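PDB 3GAA: uncharacterized protein Ta1441 from Thermoplasma acidophilum, which is of unknown function but belongs to the PAC2 family of proteasome assembly chaperones, and so may take part in proteasome assembly. Local coordinates for residues 30-34 with 92-98; 135-139 with 195-201. The contacts are given in a common frame with arbitrary orientation. Residues are numbered along the deposited sequence.

Contact 1: 30-34 with 92-98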
loop_
_atom_site.group_PDB
_atom_site.type_symbol
_atom_site.label_atom_id
_atom_site.label_comp_id
_atom_site.label_asym_id
_atom_site.label_seq_id
_atom_site.Cartn_x
_atom_site.Cartn_y
_atom_site.Cartn_z
ATOM N N LEU A 30 -22.667 23.869 15.304
ATOM C CA LEU A 30 -22.177 25.175 15.724
ATOM C C LEU A 30 -20.744 25.056 16.202
ATOM O O LEU A 30 -20.441 24.154 16.960
ATOM C CB LEU A 30 -23.055 25.705 16.860
ATOM C CG LEU A 30 -24.578 25.669 16.630
ATOM C CD1 LEU A 30 -25.333 25.780 17.977
ATOM C CD2 LEU A 30 -25.043 26.728 15.607
ATOM N N CYS A 31 -19.864 25.980 15.803
ATOM C CA CYS A 31 -18.429 25.925 16.179
ATOM C C CYS A 31 -17.891 27.106 16.910
ATOM O O CYS A 31 -18.247 28.235 16.568
ATOM C CB CYS A 31 -17.588 25.858 14.934
ATOM S SG CYS A 31 -18.160 24.586 13.934
ATOM N N GLY A 32 -16.962 26.846 17.830
ATOM C CA GLY A 32 -16.260 27.880 18.563
ATOM C C GLY A 32 -14.789 27.522 18.734
ATOM O O GLY A 32 -14.431 26.497 19.307
ATOM N N PHE A 33 -13.932 28.401 18.252
ATOM C CA PHE A 33 -12.495 28.223 18.401
ATOM C C PHE A 33 -11.891 29.354 19.181
ATOM O O PHE A 33 -12.513 30.350 19.466
ATOM C CB PHE A 33 -11.842 28.057 17.037
ATOM C CG PHE A 33 -12.522 27.033 16.210
ATOM C CD1 PHE A 33 -12.222 25.688 16.372
ATOM C CD2 PHE A 33 -13.568 27.406 15.340
ATOM C CE1 PHE A 33 -12.899 24.738 15.654
ATOM C CE2 PHE A 33 -14.277 26.472 14.607
ATOM C CZ PHE A 33 -13.946 25.121 14.753
ATOM N N ALA A 34 -10.655 29.151 19.547
ATOM C CA ALA A 34 -9.982 29.991 20.458
ATOM C C ALA A 34 -9.264 31.023 19.617
ATOM O O ALA A 34 -8.053 30.958 19.511
ATOM C CB ALA A 34 -8.993 29.138 21.282
ATOM N N ALA A 92 -19.011 21.895 18.098
ATOM C CA ALA A 92 -17.635 21.553 17.974
ATOM C C ALA A 92 -16.938 22.709 18.627
ATOM O O ALA A 92 -17.207 23.855 18.272
ATOM C CB ALA A 92 -17.275 21.442 16.515
ATOM N N MET A 93 -16.100 22.430 19.617
ATOM C CA MET A 93 -15.318 23.495 20.257
ATOM C C MET A 93 -13.922 23.110 20.504
ATOM O O MET A 93 -13.632 21.973 20.864
ATOM C CB MET A 93 -15.868 23.950 21.602
ATOM C CG MET A 93 -15.898 22.927 22.744
ATOM S SD MET A 93 -16.747 23.813 24.090
ATOM C CE MET A 93 -17.275 22.637 25.329
ATOM N N CYS A 94 -13.063 24.108 20.364
ATOM C CA CYS A 94 -11.677 23.958 20.693
ATOM C C CYS A 94 -11.169 25.081 21.592
ATOM O O CYS A 94 -11.216 26.237 21.227
ATOM C CB CYS A 94 -10.885 23.895 19.413
ATOM S SG CYS A 94 -9.185 23.346 19.779
ATOM N N GLU A 95 -10.687 24.721 22.765
ATOM C CA GLU A 95 -10.384 25.688 23.806
ATOM C C GLU A 95 -8.996 26.319 23.757
ATOM O O GLU A 95 -8.672 27.120 24.627
ATOM C CB GLU A 95 -10.524 25.011 25.152
ATOM C CG GLU A 95 -11.911 24.449 25.392
ATOM C CD GLU A 95 -12.196 24.051 26.862
ATOM O OE1 GLU A 95 -11.624 23.029 27.304
ATOM O OE2 GLU A 95 -13.037 24.709 27.560
ATOM N N VAL A 96 -8.163 25.926 22.795
ATOM C CA VAL A 96 -6.788 26.365 22.728
ATOM C C VAL A 96 -6.484 26.680 21.278
ATOM O O VAL A 96 -7.000 26.050 20.386
ATOM C CB VAL A 96 -5.772 25.321 23.329
ATOM C CG1 VAL A 96 -6.193 24.928 24.731
ATOM C CG2 VAL A 96 -5.601 24.092 22.471
ATOM N N PRO A 97 -5.662 27.681 21.018
ATOM C CA PRO A 97 -5.664 28.107 19.638
ATOM C C PRO A 97 -4.867 27.193 18.713
ATOM O O PRO A 97 -3.833 26.638 19.095
ATOM C CB PRO A 97 -5.068 29.505 19.718
ATOM C CG PRO A 97 -4.234 29.502 21.005
ATOM C CD PRO A 97 -4.861 28.551 21.902
ATOM N N ILE A 98 -5.359 27.065 17.498
ATOM C CA ILE A 98 -4.728 26.299 16.455
ATOM C C ILE A 98 -3.854 27.215 15.601
ATOM O O ILE A 98 -4.290 28.213 15.030
ATOM C CB ILE A 98 -5.770 25.686 15.569
ATOM C CG1 ILE A 98 -6.550 24.651 16.368
ATOM C CG2 ILE A 98 -5.114 25.087 14.351
ATOM C CD1 ILE A 98 -8.042 24.643 15.992
#
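Parallel β-sheet pairing defines this contact: the axes of strand segments 30-32 and 92-94 approach to 4.8 Å with only 2° between their directions, and Cys31 pairs with Ala92 and Gly32 with Met93. Three backbone hydrogen bonds fix the register: Ala92 N to Leu30 O (2.9 Å), Gly32 N to Ala92 O (3.0 Å) and Cys94 N to Gly32 O (2.9 Å). Gly32 thus uses both its amide and its carbonyl to straddle Met93, the expected parallel pattern. Two CA-H...O contacts supplement them, Cys31 CA to Ala92 O at 3.2 Å and Met93 CA to Gly32 O at 3.3 Å.

On one face of the paired strands Cys31 SG lies 4.2 Å from Ala92 CB. Apolar contacts continue beyond the bridged residues, where Phe33 CD1 meets Cys94 CB at 3.8 Å and Ile98 CD1 at 4.3 Å. Ala34 CB points toward the other segment and packs against the turning backbone, 3.5 Å from Val96 C and 4.2 Å from Pro97 CD.

The pair occupies the interior of a mixed sheet. Strand 121-130 pairs with the other edge of 28-32, through Cys31, and strand 79-83 with the other edge of 89-94, through Met93; Glu95 forms salt bridges to Arg80 and Arg76. Helix 39-51 receives Met93, while Phe33 and Ile98 pack on helix 166-178.

Contact 2: 135-139 with 195-201; sequences EERPV and DPGAVLS
A bidentate Arg-Asp salt bridge (Arg137-Asp195) ties the surface loop between strands 121-130 and 140-142 to the N-terminal turn of helix 196-210. Arg137 NH1 donates to Asp195 OD2 at 2.6 Å and Arg137 NH2 to Asp195 OD1 at 2.9 Å, both with N-H...O angles of 156°, so the carboxylate meets the guanidinium edge close to its plane. Arg137 has an extended backbone (phi/psi -109/118°) and reaches across with chi1 and chi2 both t (156°, 153°), then chi3 at 34° and chi4 at -167°. Asp195, at phi/psi -137/71° with chi1 t and chi2 near 3°, lies at the N-terminal end of the helix. Each ion has a further partner on strand 181-190: Arg137 NH1 bonds Pro188 O, and Asp195 OD2 accepts from Ser190 N.

The first turn of the helix includes the bond Ala198 N to Asp195 O (3.0 Å), followed by Leu200 N to Pro196 O (2.9 Å) and Ser201 N to Gly197 O (3.1 Å). This turn passes beneath one guanidinium face, placing Arg137 NH2 3.4 Å from Gly197 CA. A CB modelled on Gly197 would lie 2.4 Å from Arg137 NH2, a clash, so the close approach depends on the bare backbone.

One turn on, Ser201, chi1 m, returns its OG to Gly197 O at 2.9 Å. The loop continues extended through Pro138 to Val139 (phi/psi -110/138°, chi1 t), whose CA is 6.8 Å from Ser201 CA. The packing ends where Val139 CG2 rests 3.7 Å from Ser201 CB.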
loop_
_atom_site.group_PDB
_atom_site.type_symbol
_atom_site.label_atom_id
_atom_site.label_comp_id
_atom_site.label_asym_id
_atom_site.label_seq_id
_atom_site.Cartn_x
_atom_site.Cartn_y
_atom_site.Cartn_z
ATOM N N GLU A 135 -24.243 50.225 23.580
ATOM C CA GLU A 135 -25.249 49.140 23.845
ATOM C C GLU A 135 -26.094 48.660 22.653
ATOM O O GLU A 135 -26.700 47.570 22.700
ATOM C CB GLU A 135 -26.198 49.530 24.994
ATOM C CG GLU A 135 -26.956 48.336 25.661
ATOM C CD GLU A 135 -28.167 48.805 26.489
ATOM O OE1 GLU A 135 -28.255 50.022 26.819
ATOM O OE2 GLU A 135 -29.034 47.954 26.807
ATOM N N GLU A 136 -26.168 49.498 21.618
ATOM C CA GLU A 136 -26.565 49.058 20.277
ATOM C C GLU A 136 -25.423 48.199 19.704
ATOM O O GLU A 136 -24.467 48.748 19.136
ATOM C CB GLU A 136 -26.861 50.285 19.360
ATOM C CG GLU A 136 -27.962 51.316 19.849
ATOM C CD GLU A 136 -28.832 50.840 21.066
ATOM O OE1 GLU A 136 -29.270 51.721 21.875
ATOM O OE2 GLU A 136 -29.072 49.606 21.229
ATOM N N ARG A 137 -25.490 46.877 19.904
ATOM C CA ARG A 137 -24.461 45.990 19.390
ATOM C C ARG A 137 -25.005 45.156 18.243
ATOM O O ARG A 137 -25.910 44.358 18.434
ATOM C CB ARG A 137 -23.919 45.091 20.470
ATOM C CG ARG A 137 -23.294 43.799 19.920
ATOM C CD ARG A 137 -22.235 43.237 20.808
ATOM N NE ARG A 137 -22.522 43.471 22.218
ATOM C CZ ARG A 137 -21.631 43.291 23.189
ATOM N NH1 ARG A 137 -20.397 42.859 22.910
ATOM N NH2 ARG A 137 -21.981 43.517 24.447
ATOM N N PRO A 138 -24.417 45.310 17.046
ATOM C CA PRO A 138 -24.847 44.585 15.847
ATOM C C PRO A 138 -24.299 43.133 15.685
ATOM O O PRO A 138 -23.263 42.749 16.246
ATOM C CB PRO A 138 -24.302 45.475 14.733
ATOM C CG PRO A 138 -23.030 46.044 15.310
ATOM C CD PRO A 138 -23.258 46.184 16.767
ATOM N N VAL A 139 -25.006 42.324 14.920
ATOM C CA VAL A 139 -24.438 41.061 14.493
ATOM C C VAL A 139 -24.148 41.108 13.001
ATOM O O VAL A 139 -24.943 41.581 12.230
ATOM C CB VAL A 139 -25.318 39.831 14.850
ATOM C CG1 VAL A 139 -24.651 38.551 14.365
ATOM C CG2 VAL A 139 -25.468 39.725 16.304
ATOM N N ASP A 195 -17.218 40.379 28.423
ATOM C CA ASP A 195 -18.271 40.882 27.540
ATOM C C ASP A 195 -19.368 39.873 27.177
ATOM O O ASP A 195 -19.472 39.447 26.037
ATOM C CB ASP A 195 -17.652 41.439 26.267
ATOM C CG ASP A 195 -18.604 42.356 25.525
ATOM O OD1 ASP A 195 -19.728 42.589 26.061
ATOM O OD2 ASP A 195 -18.252 42.847 24.416
ATOM N N PRO A 196 -20.226 39.537 28.143
ATOM C CA PRO A 196 -21.345 38.606 27.961
ATOM C C PRO A 196 -22.380 38.987 26.908
ATOM O O PRO A 196 -22.990 38.111 26.334
ATOM C CB PRO A 196 -22.018 38.589 29.328
ATOM C CG PRO A 196 -21.020 39.096 30.246
ATOM C CD PRO A 196 -20.216 40.090 29.496
ATOM N N GLY A 197 -22.577 40.262 26.649
ATOM C CA GLY A 197 -23.462 40.681 25.565
ATOM C C GLY A 197 -22.980 40.254 24.185
ATOM O O GLY A 197 -23.790 40.159 23.257
ATOM N N ALA A 198 -21.675 39.991 24.028
ATOM C CA ALA A 198 -21.165 39.449 22.775
ATOM C C ALA A 198 -21.802 38.055 22.604
ATOM O O ALA A 198 -22.519 37.776 21.642
ATOM C CB ALA A 198 -19.655 39.371 22.798
ATOM N N VAL A 199 -21.603 37.207 23.591
ATOM C CA VAL A 199 -22.180 35.922 23.540
ATOM C C VAL A 199 -23.715 35.967 23.377
ATOM O O VAL A 199 -24.251 35.268 22.585
ATOM C CB VAL A 199 -21.755 35.106 24.763
ATOM C CG1 VAL A 199 -22.507 33.726 24.787
ATOM C CG2 VAL A 199 -20.253 34.899 24.689
ATOM N N LEU A 200 -24.405 36.815 24.120
ATOM C CA LEU A 200 -25.844 36.907 24.004
ATOM C C LEU A 200 -26.299 37.204 22.584
ATOM O O LEU A 200 -27.160 36.525 22.091
ATOM C CB LEU A 200 -26.394 37.928 24.970
ATOM C CG LEU A 200 -27.880 38.234 24.766
ATOM C CD1 LEU A 200 -28.782 36.959 24.900
ATOM C CD2 LEU A 200 -28.252 39.311 25.750
ATOM N N SER A 201 -25.682 38.150 21.896
ATOM C CA SER A 201 -26.074 38.456 20.517
ATOM C C SER A 201 -25.936 37.316 19.528
ATOM O O SER A 201 -26.796 37.166 18.596
ATOM C CB SER A 201 -25.200 39.527 19.979
ATOM O OG SER A 201 -25.297 40.642 20.810
#

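In the fold
Contact 1 lies near the middle of the subunit, its centre about 5 Å from that of the chain, whereas contact 2 is a surface contact about 17 Å out. Their centres are about 19 Å apart and their nearest atoms about 10 Å, so they do not touch. The sheet connects them: strand 28-32 of contact 1 neighbours 121-130, which in turn neighbours 181-190, the strand carrying the second partners of the salt bridge. Helix 39-51 provides another bridge, meeting Met93 through Ala44, Ser45 and Val48 and the 195-201 segment through Thr39 and Leu42. Contact 1 joins strands within the central mixed sheet; contact 2 joins a loop to a helix at the surface of the subunit.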